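Side-chain contacts in aldehyde dehydrogenase (Anabaena variabilis, PDB 4H7N), which probably oxidises aldehydes to carboxylic acids with NAD+ as electron acceptor: residues S244-L247 / E248-T251; S277-E280 / E281-Q285; I321-A324 / V325-A329. All coordinates share one frame; numbering follows the deposited sequence.

Contact 1 of 3, residues S244-L247 / E248-T251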
# COMPACT_ATOMS: atom_id res chain seq x y z
N SER A 244 26.54 -20.11 -21.69
CA SER A 244 27.81 -19.55 -21.22
C SER A 244 28.05 -19.64 -19.69
O SER A 244 29.08 -19.17 -19.20
CB SER A 244 27.88 -18.07 -21.61
OG SER A 244 26.88 -17.30 -20.97
N ALA A 245 27.10 -20.19 -18.94
CA ALA A 245 27.19 -20.14 -17.46
C ALA A 245 28.40 -20.86 -16.89
O ALA A 245 28.90 -21.77 -17.50
CB ALA A 245 25.94 -20.73 -16.82
N ASN A 246 28.80 -20.50 -15.67
CA ASN A 246 29.80 -21.26 -14.92
C ASN A 246 29.03 -22.37 -14.21
O ASN A 246 28.35 -22.12 -13.20
CB ASN A 246 30.52 -20.37 -13.90
CG ASN A 246 31.55 -21.12 -13.05
OD1 ASN A 246 31.43 -22.31 -12.80
ND2 ASN A 246 32.56 -20.39 -12.57
N LEU A 247 29.10 -23.59 -14.74
CA LEU A 247 28.26 -24.70 -14.26
C LEU A 247 28.59 -25.18 -12.86
O LEU A 247 27.73 -25.73 -12.17
CB LEU A 247 28.32 -25.90 -15.20
CG LEU A 247 27.81 -25.61 -16.62
CD1 LEU A 247 27.99 -26.86 -17.47
CD2 LEU A 247 26.37 -25.13 -16.59
N GLU A 248 29.87 -25.04 -12.48
CA GLU A 248 30.31 -25.41 -11.15
C GLU A 248 29.63 -24.55 -10.08
O GLU A 248 29.13 -25.08 -9.08
CB GLU A 248 31.85 -25.31 -11.09
CG GLU A 248 32.41 -25.54 -9.71
CD GLU A 248 32.17 -26.96 -9.22
OE1 GLU A 248 32.37 -27.92 -10.00
OE2 GLU A 248 31.81 -27.11 -8.04
N LEU A 249 29.62 -23.23 -10.29
CA LEU A 249 28.94 -22.33 -9.40
C LEU A 249 27.43 -22.51 -9.54
O LEU A 249 26.70 -22.51 -8.55
CB LEU A 249 29.32 -20.86 -9.72
CG LEU A 249 30.80 -20.53 -9.41
CD1 LEU A 249 31.09 -19.06 -9.78
CD2 LEU A 249 31.21 -20.81 -7.95
N ALA A 250 26.95 -22.65 -10.76
CA ALA A 250 25.48 -22.74 -10.96
C ALA A 250 24.90 -23.97 -10.25
O ALA A 250 23.81 -23.90 -9.66
CB ALA A 250 25.14 -22.76 -12.44
N THR A 251 25.61 -25.10 -10.33
CA THR A 251 25.08 -26.32 -9.71
C THR A 251 25.16 -26.20 -8.18
O THR A 251 24.22 -26.62 -7.51
CB THR A 251 25.74 -27.61 -10.22
OG1 THR A 251 27.16 -27.51 -10.05
CG2 THR A 251 25.40 -27.87 -11.67
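Asn-246 OD1 accepts from Leu-249 N at 3.2 Å, and the N-H...O angle of 169° makes the bond straight at the hydrogen, although the donor stands well above the amide plane instead of on a lone pair. The side chain gets there because CG is turned opposite the backbone N (chi1 178°), which brings OD1 to the amide N of Leu-249. The other arm of the amide meets apolar carbon: Asn-246 ND2 lies 3.4 Å from Leu-249 CD1, where the two side chains cross obliquely. Asn-246 O is used as well, taking Ala-250 N at 2.9 Å.

Leu-247 O is gripped by two donors of one residue, Thr-251 N at 2.9 Å and Thr-251 OG1 at 2.8 Å. A chi1 of 55° sets OG1 between the backbone N and the carbonyl carbon, from where it reaches back one turn; it also hydrogen-bonds Lys-289 NZ. A valine here has no hydroxyl, and its loss would probably leave Leu-247 O more weakly held and Lys-289 NZ without this partner.

Further out, Lys-289 on helix 279-292 also forms a salt bridge with Glu-248 OE2, and Trp-471 of the second subunit packs on Leu-249. The bond from Leu-249 N to Asn-246 OD1 makes Asn-246 the N-cap of helix 247-259, which follows strand 237-241 after a short loop; the Thr-251 bonds add to the first turn.

Contact 2 of 3, residues S277-E280 / E281-Q285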
# COMPACT_ATOMS: atom_id res chain seq x y z
N SER A 277 22.30 -27.56 -24.85
CA SER A 277 23.67 -28.05 -25.03
C SER A 277 24.42 -28.31 -23.72
O SER A 277 25.46 -28.98 -23.75
CB SER A 277 24.50 -27.06 -25.88
OG SER A 277 24.60 -25.80 -25.22
N LYS A 278 23.95 -27.77 -22.60
CA LYS A 278 24.63 -27.98 -21.29
C LYS A 278 23.78 -28.80 -20.33
O LYS A 278 24.17 -29.06 -19.19
CB LYS A 278 24.92 -26.64 -20.62
CG LYS A 278 25.75 -25.72 -21.47
CD LYS A 278 27.13 -26.32 -21.72
CE LYS A 278 28.02 -25.32 -22.44
NZ LYS A 278 29.25 -25.96 -22.94
N PHE A 279 22.62 -29.20 -20.80
CA PHE A 279 21.60 -29.81 -19.97
C PHE A 279 22.08 -31.09 -19.27
O PHE A 279 22.00 -31.22 -18.03
CB PHE A 279 20.37 -30.05 -20.85
CG PHE A 279 19.33 -30.90 -20.19
CD1 PHE A 279 18.60 -30.42 -19.15
CD2 PHE A 279 19.11 -32.21 -20.62
CE1 PHE A 279 17.64 -31.20 -18.53
CE2 PHE A 279 18.17 -32.99 -20.01
CZ PHE A 279 17.44 -32.49 -18.95
N GLU A 280 22.61 -32.01 -20.07
CA GLU A 280 23.05 -33.31 -19.59
C GLU A 280 24.18 -33.15 -18.55
O GLU A 280 24.13 -33.70 -17.45
CB GLU A 280 23.51 -34.19 -20.78
CG GLU A 280 24.17 -35.48 -20.32
CD GLU A 280 24.64 -36.42 -21.43
OE1 GLU A 280 24.70 -35.99 -22.61
OE2 GLU A 280 24.99 -37.58 -21.12
N GLU A 281 25.18 -32.37 -18.92
CA GLU A 281 26.34 -32.09 -18.07
C GLU A 281 25.93 -31.45 -16.72
O GLU A 281 26.44 -31.79 -15.63
CB GLU A 281 27.20 -31.15 -18.89
CG GLU A 281 28.47 -30.60 -18.30
CD GLU A 281 29.18 -29.74 -19.35
OE1 GLU A 281 28.76 -29.72 -20.56
OE2 GLU A 281 30.16 -29.11 -18.96
N PHE A 282 25.00 -30.52 -16.80
CA PHE A 282 24.47 -29.86 -15.64
C PHE A 282 23.74 -30.82 -14.71
O PHE A 282 23.99 -30.82 -13.51
CB PHE A 282 23.51 -28.75 -16.08
CG PHE A 282 22.83 -28.05 -14.95
CD1 PHE A 282 21.64 -28.51 -14.46
CD2 PHE A 282 23.37 -26.89 -14.41
CE1 PHE A 282 21.01 -27.86 -13.41
CE2 PHE A 282 22.74 -26.23 -13.35
CZ PHE A 282 21.56 -26.72 -12.86
N TYR A 283 22.82 -31.62 -15.22
CA TYR A 283 22.05 -32.41 -14.29
C TYR A 283 22.90 -33.51 -13.64
O TYR A 283 22.68 -33.84 -12.48
CB TYR A 283 20.72 -32.90 -14.87
CG TYR A 283 20.69 -34.10 -15.75
CD1 TYR A 283 20.89 -35.36 -15.24
CD2 TYR A 283 20.34 -33.98 -17.09
CE1 TYR A 283 20.81 -36.47 -16.04
CE2 TYR A 283 20.25 -35.08 -17.92
CZ TYR A 283 20.49 -36.34 -17.40
OH TYR A 283 20.44 -37.47 -18.20
N HIS A 284 23.88 -34.02 -14.37
CA HIS A 284 24.81 -34.97 -13.77
C HIS A 284 25.65 -34.35 -12.69
O HIS A 284 25.88 -34.98 -11.64
CB HIS A 284 25.70 -35.58 -14.83
CG HIS A 284 25.01 -36.65 -15.60
ND1 HIS A 284 24.42 -37.74 -15.00
CD2 HIS A 284 24.81 -36.79 -16.93
CE1 HIS A 284 23.88 -38.52 -15.92
NE2 HIS A 284 24.11 -37.97 -17.10
N GLN A 285 26.08 -33.11 -12.89
CA GLN A 285 26.82 -32.47 -11.82
C GLN A 285 25.88 -32.20 -10.61
O GLN A 285 26.25 -32.41 -9.44
CB GLN A 285 27.59 -31.25 -12.32
CG GLN A 285 28.51 -30.74 -11.24
CD GLN A 285 29.27 -29.47 -11.57
OE1 GLN A 285 29.98 -28.97 -10.71
NE2 GLN A 285 29.13 -28.95 -12.79
O HOH W 1 25.71 -31.19 -21.68
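Ser-277 O and Glu-281 N are joined through one water, which donates to the carbonyl and accepts from the amide, each leg 3.0 Å long, and so bridges the start of the helix. At Lys-278, the carbonyl O takes Phe-282 N at 2.9 Å. The Lys-278 side chain runs alongside that of Glu-281, pointing the same way, yet Lys-278 NZ stays 4.5 Å from Glu-281 OE1, beyond a salt bridge.

Phe-279 makes the main side-chain contact: the edge of the Tyr-283 ring comes over its face, with planes at 60° and Phe-279 CE2 only 3.6 Å from Tyr-283 CE2. Tyr-283 holds CG between its backbone N and carbonyl carbon (chi1 80°), which swings the ring back toward the preceding turn. Phe-279 also packs on Val-372 and Pro-374 of strand 369-375.

Glu-280 O accepts from His-284 N and also sits over one face of the Tyr-283 ring. Glu-280 CG passes His-284 CD2 at 3.7 Å, the carboxylate and imidazole planes 50° apart.

Chemically, then, cohesion comes from the T-shaped aromatic pair and backbone bonds, while Lys-278 and Glu-281, short of a salt bridge, probably attract each other only weakly.

Contact 3 of 3, residues I321-A324 / V325-A329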
# COMPACT_ATOMS: atom_id res chain seq x y z
N ILE A 321 5.47 -35.55 -6.41
CA ILE A 321 6.38 -36.57 -6.93
C ILE A 321 5.58 -37.64 -7.68
O ILE A 321 5.89 -37.99 -8.83
CB ILE A 321 7.21 -37.24 -5.79
CG1 ILE A 321 8.13 -36.25 -5.14
CG2 ILE A 321 8.07 -38.38 -6.32
CD1 ILE A 321 8.75 -36.77 -3.87
N LEU A 322 4.51 -38.14 -7.08
CA LEU A 322 3.64 -39.11 -7.78
C LEU A 322 2.99 -38.58 -9.06
O LEU A 322 3.00 -39.26 -10.10
CB LEU A 322 2.55 -39.62 -6.85
CG LEU A 322 3.04 -40.47 -5.68
CD1 LEU A 322 1.87 -40.75 -4.73
CD2 LEU A 322 3.69 -41.78 -6.09
N ASP A 323 2.44 -37.37 -9.01
CA ASP A 323 1.85 -36.75 -10.23
C ASP A 323 2.93 -36.68 -11.33
O ASP A 323 2.67 -36.99 -12.50
CB ASP A 323 1.30 -35.36 -9.90
CG ASP A 323 0.95 -34.55 -11.13
OD1 ASP A 323 -0.12 -34.78 -11.74
OD2 ASP A 323 1.74 -33.65 -11.52
N ALA A 324 4.14 -36.25 -10.95
CA ALA A 324 5.27 -36.15 -11.89
C ALA A 324 5.61 -37.49 -12.55
O ALA A 324 5.72 -37.59 -13.78
CB ALA A 324 6.50 -35.57 -11.21
N VAL A 325 5.77 -38.51 -11.71
CA VAL A 325 6.08 -39.85 -12.19
C VAL A 325 4.96 -40.39 -13.09
O VAL A 325 5.22 -40.85 -14.20
CB VAL A 325 6.42 -40.81 -11.03
CG1 VAL A 325 6.44 -42.27 -11.50
CG2 VAL A 325 7.79 -40.43 -10.43
N GLU A 326 3.71 -40.28 -12.65
CA GLU A 326 2.59 -40.64 -13.52
C GLU A 326 2.70 -39.97 -14.91
O GLU A 326 2.29 -40.55 -15.89
CB GLU A 326 1.26 -40.28 -12.84
CG GLU A 326 0.02 -40.24 -13.75
CD GLU A 326 -0.46 -41.61 -14.19
OE1 GLU A 326 0.23 -42.62 -13.86
OE2 GLU A 326 -1.52 -41.69 -14.87
N LYS A 327 3.23 -38.75 -14.98
CA LYS A 327 3.25 -38.01 -16.24
C LYS A 327 4.56 -38.15 -17.00
O LYS A 327 4.78 -37.45 -17.99
CB LYS A 327 2.92 -36.53 -15.95
CG LYS A 327 1.45 -36.35 -15.64
CD LYS A 327 1.10 -34.95 -15.21
CE LYS A 327 -0.42 -34.83 -15.06
NZ LYS A 327 -0.69 -33.60 -14.27
N GLY A 328 5.44 -39.03 -16.53
CA GLY A 328 6.62 -39.41 -17.28
C GLY A 328 7.93 -39.00 -16.64
O GLY A 328 8.97 -39.31 -17.19
N ALA A 329 7.92 -38.31 -15.50
CA ALA A 329 9.20 -37.80 -14.94
C ALA A 329 10.15 -38.97 -14.62
O ALA A 329 9.70 -40.08 -14.37
CB ALA A 329 8.95 -36.96 -13.70
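Asp-323 and Lys-327, one helical turn apart, approach at a slant, the ammonium coming to OD1 of the carboxylate in a salt bridge: Asp-323 OD1 receives Lys-327 NZ at 2.8 Å on its syn lone pair, on the side of the other oxygen. The aspartate carboxylate leans along the chain toward its partner because CG stands opposite the backbone N (chi1 167°). Lys-327 comes to it with a chain extended beyond CG, and on the way Lys-327 CG passes Asp-323 O at 3.4 Å. Both groups have a second partner in the loop after strand 349-352, since Asp-323 OD2 accepts from Lys-359 N and Lys-327 NZ donates to Ser-357 O.

The second oriented pair is apolar. The methyls of Ala-324 and Ala-329 touch, CB to CB 3.8 Å, and Met-351 touches both. This approach depends on the turn of backbone between them: Ala-329 N bonds to Ala-324 O at 2.9 Å with an N-H...O angle of 165°, and Gly-328 N bonds to Val-325 O at 3.0 Å. With Gly-328 at a phi of 115°, where a side chain would jam against the preceding carbonyl, this is a Schellman motif ending helix 311-326. Lys-327 N adds weak bonds to Asp-323 O and Ala-324 O.

On a further side of the helix, Val-325 CG2 lies over Ile-321 O at 3.5 Å, and both residues pack on Ile-331 of strand 330-333.

The chemistry implies a helix end secured twice: backbone bonds and a methyl pair close the turn, while the Asp-323/Lys-327 salt bridge spans the helix end, and its two charged groups also bond to the loop after strand 349-352; the charges probably stabilise each other.

How the contacts relate
Contacts 1 and 2 sit on adjacent helices, 247-259 and 279-292, with centres 10 Å apart, and they touch: Thr-251 CG2 reaches Phe-282 CE2 at 3.6 Å, and Leu-247 CD1 reaches Glu-281 OE2 at 3.5 Å. Contact 3 stands apart, its centre 21 Å from that of contact 2 and 28 Å from that of contact 1. In chain order the contacts mark the start of one helix, the start of the next and the end of the third. All belong to helices associated with the seven-stranded sheet that includes strands 237-241 and 269-275. They lie away from Glu-232, the predicted active-site residue, and are therefore best read as structural packing.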